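Local coordinates for protein ATP-dependent RNA helicase HrpB (Escherichia coli, PDB 6EUD) that hydrolyses ATP to ADP and phosphate as a DExH-box RNA helicase that binds single-stranded RNA, at residues A[449-458]-A[550-558]; A[513-523]-A[540-551]. One frame throughout, in Å; residues are numbered along the deposited sequence.

In the fold
Both contacts build on the mixed sheet that contains strands 534-542, 548-552 and 554-556, and they share R550 and I551; their centres lie about 14 Å apart. Interaction 2 is the more buried and sits within the sheet: parallel strands zip together through four backbone bonds over alanine and aliphatic side chains. Interaction 1 lies farther from the centre of the chain, where the run into helix 457-462 docks on the corner at L553 through two backbone bonds and a leucine cluster. The two also touch directly, S455 CB packing on L523 CD1 and L552 CD1 on L541 CB, so the docked loop packs directly on the sheet. Neither borders the ATP site.

Interaction 1. Residues A[449-458]-A[550-558]; sequences PPRMGNSDLG and RILLALLVD
A single beta bridge at the start of helix 457-462 joins loop 449-456 to the corner at L553, between strands 548-552 and 554-556. The bridge pairs D456 with A554 and makes two backbone bonds, A554 N to S455 O at 2.7 Å and L457 N to A554 O, the second nearly straight at 177°. CA-H...O contacts add to these, among them S455 CA to L552 O at 3.3 Å. S455 suits the buried junction because its small side chain fits close to the backbone and its OG is held by D527.

Leucines pack alongside the bridge. The CD1 methyl of L553 abuts the P450 ring at CD, 3.9 Å away, while CD2 of L553 lies against the carbonyl oxygens of N454 and S455. The rigid proline ring offers a firm apolar surface for that CD1 methyl. L457 points toward the strand, with L457 CB 3.4 Å from A554 O, and helix 433-447 packs on both L457 and L553. Next along the strand, L555 CD1 lies 3.7 Å from G458 N; G458 has no side chain to press on D456 OD1 or L555 CD1.

With CG anti to the backbone N (chi1 -173°), D456 brings OD1 within 2.9 Å of G458 N, which meets the carboxylate from above its plane. This is the aspartate N-cap typical of a helix start; D456 is at once the cap and the bridged residue, so the helix start is tied to A554.

Interaction 2. Residues A[513-523]-A[540-551]; sequences YQLANGMGAML and LLQGSASPDARI
Strands 520-522 and 548-551 run parallel, their short axes 4.4 Å apart at closest approach and inclined by 34°, with G520, A521 and M522 bridged to D548, A549 and R550. Four backbone bonds close the ladder: G520 N to P547 O, A549 N to G520 O, M522 N to A549 O and I551 N to M522 O. A side chain on G520 would run into D548 OD1, so glycine suits the place.

On the face of A521 and A549, small methyls let larger neighbours close in. I551 sets CG1 and CD1 each 3.7 Å from A521 CB, and its CD1 also reaches Y513 CD2, the two side chains crossing at about a right angle. L523 likewise crosses I551, with L523 CD1 3.6 Å from I551 CB. Farther along, L515 and L540 meet tip to tip through their CD1 methyls at 3.5 Å. The flexible M519 chain, bent at its last torsion (chi3 -52°), lays CE 3.9 Å from A549 CB, and L307 of strand 307-314 packs against it.

The directional backbone bonds thus set the parallel register, whereas the methyls, which lack direction, seal the buried face by apolar packing; the face of D548, M522 and R550 is more exposed.

Interaction 1. Residues A[449-458]-A[550-558]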
loop_
_atom_site.group_PDB
_atom_site.type_symbol
_atom_site.label_atom_id
_atom_site.label_comp_id
_atom_site.label_asym_id
_atom_site.label_seq_id
_atom_site.Cartn_x
_atom_site.Cartn_y
_atom_site.Cartn_z
ATOM N N PRO A 449 -16.624 7.582 -15.107
ATOM C CA PRO A 449 -17.362 6.467 -15.720
ATOM C C PRO A 449 -18.854 6.761 -15.827
ATOM O O PRO A 449 -19.379 7.498 -14.997
ATOM C CB PRO A 449 -17.106 5.294 -14.749
ATOM C CG PRO A 449 -15.858 5.677 -14.002
ATOM C CD PRO A 449 -15.921 7.171 -13.874
ATOM N N PRO A 450 -19.532 6.174 -16.825
ATOM C CA PRO A 450 -20.989 6.271 -16.930
ATOM C C PRO A 450 -21.633 5.813 -15.629
ATOM O O PRO A 450 -21.038 5.008 -14.895
ATOM C CB PRO A 450 -21.335 5.299 -18.061
ATOM C CG PRO A 450 -20.086 5.050 -18.773
ATOM C CD PRO A 450 -18.976 5.210 -17.787
ATOM N N ARG A 451 -22.829 6.308 -15.337
ATOM C CA ARG A 451 -23.488 5.913 -14.105
ATOM C C ARG A 451 -24.723 5.057 -14.360
ATOM O O ARG A 451 -25.560 4.901 -13.483
ATOM C CB ARG A 451 -23.836 7.141 -13.280
ATOM C CG ARG A 451 -22.637 7.722 -12.554
ATOM C CD ARG A 451 -23.048 8.887 -11.690
ATOM N NE ARG A 451 -23.541 9.996 -12.501
ATOM C CZ ARG A 451 -24.148 11.069 -12.009
ATOM N NH1 ARG A 451 -24.354 11.177 -10.700
ATOM N NH2 ARG A 451 -24.555 12.033 -12.825
ATOM N N MET A 452 -24.827 4.499 -15.562
ATOM C CA MET A 452 -25.767 3.412 -15.815
ATOM C C MET A 452 -25.034 2.083 -15.615
ATOM O O MET A 452 -23.843 2.060 -15.281
ATOM C CB MET A 452 -26.356 3.498 -17.223
ATOM C CG MET A 452 -27.075 4.802 -17.560
ATOM S SD MET A 452 -28.378 5.309 -16.406
ATOM C CE MET A 452 -29.415 3.843 -16.328
ATOM N N GLY A 453 -25.732 0.971 -15.814
ATOM C CA GLY A 453 -25.125 -0.327 -15.578
ATOM C C GLY A 453 -24.628 -1.004 -16.838
ATOM O O GLY A 453 -24.866 -2.197 -17.035
ATOM N N ASN A 454 -23.936 -0.251 -17.690
ATOM C CA ASN A 454 -23.473 -0.788 -18.967
ATOM C C ASN A 454 -21.971 -1.074 -18.969
ATOM O O ASN A 454 -21.153 -0.212 -18.630
ATOM C CB ASN A 454 -23.827 0.162 -20.102
ATOM C CG ASN A 454 -23.850 -0.529 -21.442
ATOM O OD1 ASN A 454 -23.222 -1.575 -21.630
ATOM N ND2 ASN A 454 -24.559 0.061 -22.394
ATOM N N SER A 455 -21.612 -2.290 -19.360
ATOM C CA SER A 455 -20.242 -2.753 -19.168
ATOM C C SER A 455 -19.359 -2.531 -20.391
ATOM O O SER A 455 -18.130 -2.537 -20.269
ATOM C CB SER A 455 -20.220 -4.240 -18.795
ATOM O OG SER A 455 -20.520 -5.042 -19.922
ATOM N N ASP A 456 -19.971 -2.361 -21.562
ATOM C CA ASP A 456 -19.203 -2.152 -22.781
ATOM C C ASP A 456 -18.601 -0.732 -22.845
ATOM O O ASP A 456 -19.321 0.275 -22.862
ATOM C CB ASP A 456 -20.072 -2.439 -24.007
ATOM C CG ASP A 456 -19.283 -2.410 -25.298
ATOM O OD1 ASP A 456 -18.030 -2.361 -25.230
ATOM O OD2 ASP A 456 -19.903 -2.470 -26.388
ATOM N N LEU A 457 -17.270 -0.668 -22.861
ATOM C CA LEU A 457 -16.546 0.602 -22.967
ATOM C C LEU A 457 -16.723 1.222 -24.366
ATOM O O LEU A 457 -16.626 2.439 -24.539
ATOM C CB LEU A 457 -15.065 0.395 -22.659
ATOM C CG LEU A 457 -14.131 1.586 -22.876
ATOM C CD1 LEU A 457 -14.406 2.718 -21.891
ATOM C CD2 LEU A 457 -12.682 1.149 -22.820
ATOM N N GLY A 458 -17.002 0.380 -25.354
ATOM C CA GLY A 458 -17.280 0.845 -26.700
ATOM C C GLY A 458 -18.595 1.599 -26.780
ATOM O O GLY A 458 -18.791 2.459 -27.637
ATOM N N ARG A 550 -15.457 -7.631 -9.928
ATOM C CA ARG A 550 -16.481 -7.476 -10.943
ATOM C C ARG A 550 -15.977 -6.561 -12.070
ATOM O O ARG A 550 -15.268 -5.579 -11.835
ATOM C CB ARG A 550 -17.769 -6.918 -10.333
ATOM C CG ARG A 550 -18.964 -7.016 -11.254
ATOM C CD ARG A 550 -20.253 -6.671 -10.527
ATOM N NE ARG A 550 -20.381 -5.238 -10.295
ATOM C CZ ARG A 550 -21.535 -4.579 -10.340
ATOM N NH1 ARG A 550 -22.662 -5.234 -10.596
ATOM N NH2 ARG A 550 -21.567 -3.270 -10.122
ATOM N N ILE A 551 -16.343 -6.893 -13.297
ATOM C CA ILE A 551 -15.968 -6.082 -14.442
ATOM C C ILE A 551 -17.001 -4.983 -14.645
ATOM O O ILE A 551 -18.175 -5.271 -14.832
ATOM C CB ILE A 551 -15.832 -6.955 -15.701
ATOM C CG1 ILE A 551 -14.684 -7.954 -15.510
ATOM C CG2 ILE A 551 -15.600 -6.101 -16.929
ATOM C CD1 ILE A 551 -14.599 -8.999 -16.601
ATOM N N LEU A 552 -16.556 -3.725 -14.588
ATOM C CA LEU A 552 -17.462 -2.579 -14.675
ATOM C C LEU A 552 -17.462 -1.971 -16.071
ATOM O O LEU A 552 -18.524 -1.658 -16.610
ATOM C CB LEU A 552 -17.086 -1.516 -13.643
ATOM C CG LEU A 552 -17.070 -1.892 -12.160
ATOM C CD1 LEU A 552 -16.637 -0.695 -11.351
ATOM C CD2 LEU A 552 -18.446 -2.395 -11.690
ATOM N N LEU A 553 -16.267 -1.787 -16.641
ATOM C CA LEU A 553 -16.116 -1.318 -18.022
ATOM C C LEU A 553 -15.090 -2.166 -18.747
ATOM O O LEU A 553 -13.963 -2.348 -18.265
ATOM C CB LEU A 553 -15.697 0.154 -18.075
ATOM C CG LEU A 553 -16.795 1.205 -17.957
ATOM C CD1 LEU A 553 -16.167 2.590 -18.052
ATOM C CD2 LEU A 553 -17.866 0.994 -19.012
ATOM N N ALA A 554 -15.468 -2.693 -19.905
ATOM C CA ALA A 554 -14.555 -3.558 -20.650
ATOM C C ALA A 554 -14.757 -3.408 -22.140
ATOM O O ALA A 554 -15.804 -2.933 -22.608
ATOM C CB ALA A 554 -14.727 -5.014 -20.246
ATOM N N LEU A 555 -13.740 -3.833 -22.875
ATOM C CA LEU A 555 -13.760 -3.780 -24.327
ATOM C C LEU A 555 -13.508 -5.181 -24.855
ATOM O O LEU A 555 -12.683 -5.923 -24.293
ATOM C CB LEU A 555 -12.702 -2.801 -24.855
ATOM C CG LEU A 555 -12.869 -2.447 -26.336
ATOM C CD1 LEU A 555 -13.980 -1.411 -26.513
ATOM C CD2 LEU A 555 -11.556 -1.983 -26.956
ATOM N N LEU A 556 -14.231 -5.554 -25.907
ATOM C CA LEU A 556 -14.025 -6.849 -26.531
ATOM C C LEU A 556 -12.908 -6.728 -27.543
ATOM O O LEU A 556 -12.815 -5.746 -28.274
ATOM C CB LEU A 556 -15.307 -7.376 -27.185
ATOM C CG LEU A 556 -15.787 -6.838 -28.529
ATOM C CD1 LEU A 556 -15.231 -7.646 -29.690
ATOM C CD2 LEU A 556 -17.320 -6.841 -28.571
ATOM N N VAL A 557 -12.039 -7.729 -27.556
ATOM C CA VAL A 557 -10.896 -7.750 -28.445
ATOM C C VAL A 557 -10.811 -9.092 -29.153
ATOM O O VAL A 557 -11.078 -10.141 -28.564
ATOM C CB VAL A 557 -9.583 -7.487 -27.688
ATOM C CG1 VAL A 557 -9.590 -6.092 -27.091
ATOM C CG2 VAL A 557 -9.381 -8.512 -26.601
ATOM N N ASP A 558 -10.471 -9.056 -30.431
ATOM C CA ASP A 558 -10.068 -10.265 -31.118
ATOM C C ASP A 558 -8.607 -10.494 -30.742
ATOM O O ASP A 558 -7.734 -9.690 -31.078
ATOM C CB ASP A 558 -10.269 -10.131 -32.628
ATOM C CG ASP A 558 -9.960 -11.412 -33.373
ATOM O OD1 ASP A 558 -10.913 -12.110 -33.789
ATOM O OD2 ASP A 558 -8.763 -11.717 -33.547
#

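Interaction 2. Residues A[513-523]-A[540-551]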
loop_
_atom_site.group_PDB
_atom_site.type_symbol
_atom_site.label_atom_id
_atom_site.label_comp_id
_atom_site.label_asym_id
_atom_site.label_seq_id
_atom_site.Cartn_x
_atom_site.Cartn_y
_atom_site.Cartn_z
ATOM N N TYR A 513 -14.002 -14.866 -15.847
ATOM C CA TYR A 513 -12.782 -14.475 -16.528
ATOM C C TYR A 513 -11.574 -14.560 -15.606
ATOM O O TYR A 513 -11.683 -14.391 -14.390
ATOM C CB TYR A 513 -12.925 -13.049 -17.083
ATOM C CG TYR A 513 -13.899 -12.948 -18.240
ATOM C CD1 TYR A 513 -13.470 -13.186 -19.542
ATOM C CD2 TYR A 513 -15.244 -12.614 -18.034
ATOM C CE1 TYR A 513 -14.337 -13.108 -20.609
ATOM C CE2 TYR A 513 -16.124 -12.532 -19.105
ATOM C CZ TYR A 513 -15.661 -12.782 -20.389
ATOM O OH TYR A 513 -16.502 -12.709 -21.470
ATOM N N GLN A 514 -10.411 -14.816 -16.187
ATOM C CA GLN A 514 -9.163 -14.609 -15.463
ATOM C C GLN A 514 -8.372 -13.472 -16.113
ATOM O O GLN A 514 -8.260 -13.401 -17.356
ATOM C CB GLN A 514 -8.330 -15.889 -15.425
ATOM C CG GLN A 514 -7.049 -15.741 -14.626
ATOM C CD GLN A 514 -6.253 -17.029 -14.524
ATOM O OE1 GLN A 514 -6.076 -17.760 -15.510
ATOM N NE2 GLN A 514 -5.772 -17.323 -13.316
ATOM N N LEU A 515 -7.833 -12.575 -15.290
ATOM C CA LEU A 515 -7.024 -11.477 -15.831
ATOM C C LEU A 515 -5.573 -11.923 -16.029
ATOM O O LEU A 515 -5.137 -12.917 -15.438
ATOM C CB LEU A 515 -7.084 -10.249 -14.921
ATOM C CG LEU A 515 -8.468 -9.664 -14.611
ATOM C CD1 LEU A 515 -8.319 -8.370 -13.854
ATOM C CD2 LEU A 515 -9.289 -9.444 -15.868
ATOM N N ALA A 516 -4.831 -11.191 -16.857
ATOM C CA ALA A 516 -3.430 -11.514 -17.125
ATOM C C ALA A 516 -2.579 -11.535 -15.846
ATOM O O ALA A 516 -1.543 -12.196 -15.794
ATOM C CB ALA A 516 -2.833 -10.529 -18.140
ATOM N N ASN A 517 -3.013 -10.817 -14.818
ATOM C CA ASN A 517 -2.237 -10.756 -13.590
ATOM C C ASN A 517 -2.629 -11.925 -12.680
ATOM O O ASN A 517 -2.170 -12.037 -11.543
ATOM C CB ASN A 517 -2.435 -9.406 -12.897
ATOM C CG ASN A 517 -3.841 -9.217 -12.384
ATOM O OD1 ASN A 517 -4.719 -10.049 -12.621
ATOM N ND2 ASN A 517 -4.073 -8.105 -11.689
ATOM N N GLY A 518 -3.508 -12.778 -13.204
ATOM C CA GLY A 518 -3.826 -14.046 -12.582
ATOM C C GLY A 518 -5.094 -14.043 -11.766
ATOM O O GLY A 518 -5.571 -15.103 -11.367
ATOM N N MET A 519 -5.647 -12.865 -11.506
ATOM C CA MET A 519 -6.817 -12.785 -10.642
ATOM C C MET A 519 -8.108 -13.094 -11.403
ATOM O O MET A 519 -8.131 -13.132 -12.639
ATOM C CB MET A 519 -6.923 -11.405 -10.030
ATOM C CG MET A 519 -7.444 -10.402 -11.045
ATOM S SD MET A 519 -7.753 -8.762 -10.395
ATOM C CE MET A 519 -8.800 -9.113 -8.972
ATOM N N GLY A 520 -9.187 -13.275 -10.649
ATOM C CA GLY A 520 -10.486 -13.581 -11.220
ATOM C C GLY A 520 -11.362 -12.361 -11.416
ATOM O O GLY A 520 -11.464 -11.489 -10.546
ATOM N N ALA A 521 -12.003 -12.305 -12.576
ATOM C CA ALA A 521 -12.872 -11.189 -12.921
ATOM C C ALA A 521 -14.228 -11.718 -13.345
ATOM O O ALA A 521 -14.322 -12.670 -14.130
ATOM C CB ALA A 521 -12.253 -10.340 -14.033
ATOM N N MET A 522 -15.280 -11.093 -12.833
ATOM C CA MET A 522 -16.621 -11.590 -13.071
ATOM C C MET A 522 -17.484 -10.614 -13.843
ATOM O O MET A 522 -17.560 -9.427 -13.516
ATOM C CB MET A 522 -17.303 -11.923 -11.745
ATOM C CG MET A 522 -16.594 -13.015 -10.970
ATOM S SD MET A 522 -16.442 -14.542 -11.913
ATOM C CE MET A 522 -18.148 -15.057 -12.063
ATOM N N LEU A 523 -18.160 -11.138 -14.853
ATOM C CA LEU A 523 -19.194 -10.383 -15.530
ATOM C C LEU A 523 -20.524 -11.153 -15.459
ATOM O O LEU A 523 -20.533 -12.390 -15.380
ATOM C CB LEU A 523 -18.774 -10.114 -16.971
ATOM C CG LEU A 523 -19.393 -8.944 -17.722
ATOM C CD1 LEU A 523 -19.151 -7.648 -16.972
ATOM C CD2 LEU A 523 -18.776 -8.891 -19.102
ATOM N N LEU A 540 -12.489 -2.150 -12.740
ATOM C CA LEU A 540 -12.796 -3.350 -11.965
ATOM C C LEU A 540 -13.158 -3.059 -10.520
ATOM O O LEU A 540 -12.426 -2.343 -9.822
ATOM C CB LEU A 540 -11.602 -4.302 -11.974
ATOM C CG LEU A 540 -11.176 -4.872 -13.312
ATOM C CD1 LEU A 540 -9.689 -5.160 -13.321
ATOM C CD2 LEU A 540 -11.977 -6.125 -13.580
ATOM N N LEU A 541 -14.251 -3.662 -10.058
ATOM C CA LEU A 541 -14.667 -3.542 -8.662
ATOM C C LEU A 541 -14.380 -4.819 -7.872
ATOM O O LEU A 541 -15.110 -5.805 -7.967
ATOM C CB LEU A 541 -16.157 -3.192 -8.575
ATOM C CG LEU A 541 -16.716 -3.068 -7.152
ATOM C CD1 LEU A 541 -15.884 -2.094 -6.302
ATOM C CD2 LEU A 541 -18.183 -2.641 -7.185
ATOM N N GLN A 542 -13.311 -4.788 -7.090
ATOM C CA GLN A 542 -12.897 -5.924 -6.272
ATOM C C GLN A 542 -13.803 -6.062 -5.063
ATOM O O GLN A 542 -13.898 -5.132 -4.262
ATOM C CB GLN A 542 -11.442 -5.747 -5.834
ATOM C CG GLN A 542 -10.816 -6.939 -5.171
ATOM C CD GLN A 542 -9.300 -6.817 -5.087
ATOM O OE1 GLN A 542 -8.675 -6.098 -5.870
ATOM N NE2 GLN A 542 -8.703 -7.512 -4.127
ATOM N N GLY A 543 -14.474 -7.213 -4.950
ATOM C CA GLY A 543 -15.361 -7.509 -3.832
ATOM C C GLY A 543 -14.707 -7.247 -2.487
ATOM O O GLY A 543 -15.166 -6.404 -1.717
ATOM N N SER A 544 -13.634 -7.978 -2.210
ATOM C CA SER A 544 -12.724 -7.620 -1.131
ATOM C C SER A 544 -11.455 -8.460 -1.265
ATOM O O SER A 544 -11.115 -8.883 -2.368
ATOM C CB SER A 544 -13.372 -7.817 0.242
ATOM O OG SER A 544 -12.827 -6.914 1.192
ATOM N N ALA A 545 -10.792 -8.716 -0.136
ATOM C CA ALA A 545 -9.461 -9.338 -0.073
ATOM C C ALA A 545 -9.235 -10.503 -1.035
ATOM O O ALA A 545 -8.110 -10.744 -1.463
ATOM C CB ALA A 545 -9.183 -9.798 1.353
ATOM N N SER A 546 -10.304 -11.226 -1.357
ATOM C CA SER A 546 -10.258 -12.298 -2.346
ATOM C C SER A 546 -9.936 -11.747 -3.740
ATOM O O SER A 546 -10.658 -10.879 -4.241
ATOM C CB SER A 546 -11.595 -13.049 -2.356
ATOM O OG SER A 546 -11.860 -13.644 -3.613
ATOM N N PRO A 547 -8.855 -12.250 -4.383
ATOM C CA PRO A 547 -8.439 -11.751 -5.705
ATOM C C PRO A 547 -9.493 -11.975 -6.801
ATOM O O PRO A 547 -9.175 -12.502 -7.870
ATOM C CB PRO A 547 -7.159 -12.552 -5.999
ATOM C CG PRO A 547 -7.278 -13.779 -5.171
ATOM C CD PRO A 547 -7.979 -13.336 -3.912
ATOM N N ASP A 548 -10.730 -11.566 -6.516
ATOM C CA ASP A 548 -11.847 -11.637 -7.448
ATOM C C ASP A 548 -12.514 -10.280 -7.540
ATOM O O ASP A 548 -12.725 -9.614 -6.525
ATOM C CB ASP A 548 -12.862 -12.696 -7.018
ATOM C CG ASP A 548 -12.512 -14.074 -7.530
ATOM O OD1 ASP A 548 -13.110 -14.490 -8.544
ATOM O OD2 ASP A 548 -11.639 -14.741 -6.933
ATOM N N ALA A 549 -12.856 -9.876 -8.756
ATOM C CA ALA A 549 -13.422 -8.554 -8.985
ATOM C C ALA A 549 -14.534 -8.583 -10.026
ATOM O O ALA A 549 -14.563 -9.457 -10.895
ATOM C CB ALA A 549 -12.327 -7.590 -9.415
ATOM N N ARG A 550 -15.457 -7.631 -9.928
ATOM C CA ARG A 550 -16.481 -7.476 -10.943
ATOM C C ARG A 550 -15.977 -6.561 -12.070
ATOM O O ARG A 550 -15.268 -5.579 -11.835
ATOM C CB ARG A 550 -17.769 -6.918 -10.333
ATOM C CG ARG A 550 -18.964 -7.016 -11.254
ATOM C CD ARG A 550 -20.253 -6.671 -10.527
ATOM N NE ARG A 550 -20.381 -5.238 -10.295
ATOM C CZ ARG A 550 -21.535 -4.579 -10.340
ATOM N NH1 ARG A 550 -22.662 -5.234 -10.596
ATOM N NH2 ARG A 550 -21.567 -3.270 -10.122
ATOM N N ILE A 551 -16.343 -6.893 -13.297
ATOM C CA ILE A 551 -15.968 -6.082 -14.442
ATOM C C ILE A 551 -17.001 -4.983 -14.645
ATOM O O ILE A 551 -18.175 -5.271 -14.832
ATOM C CB ILE A 551 -15.832 -6.955 -15.701
ATOM C CG1 ILE A 551 -14.684 -7.954 -15.510
ATOM C CG2 ILE A 551 -15.600 -6.101 -16.929
ATOM C CD1 ILE A 551 -14.599 -8.999 -16.601
#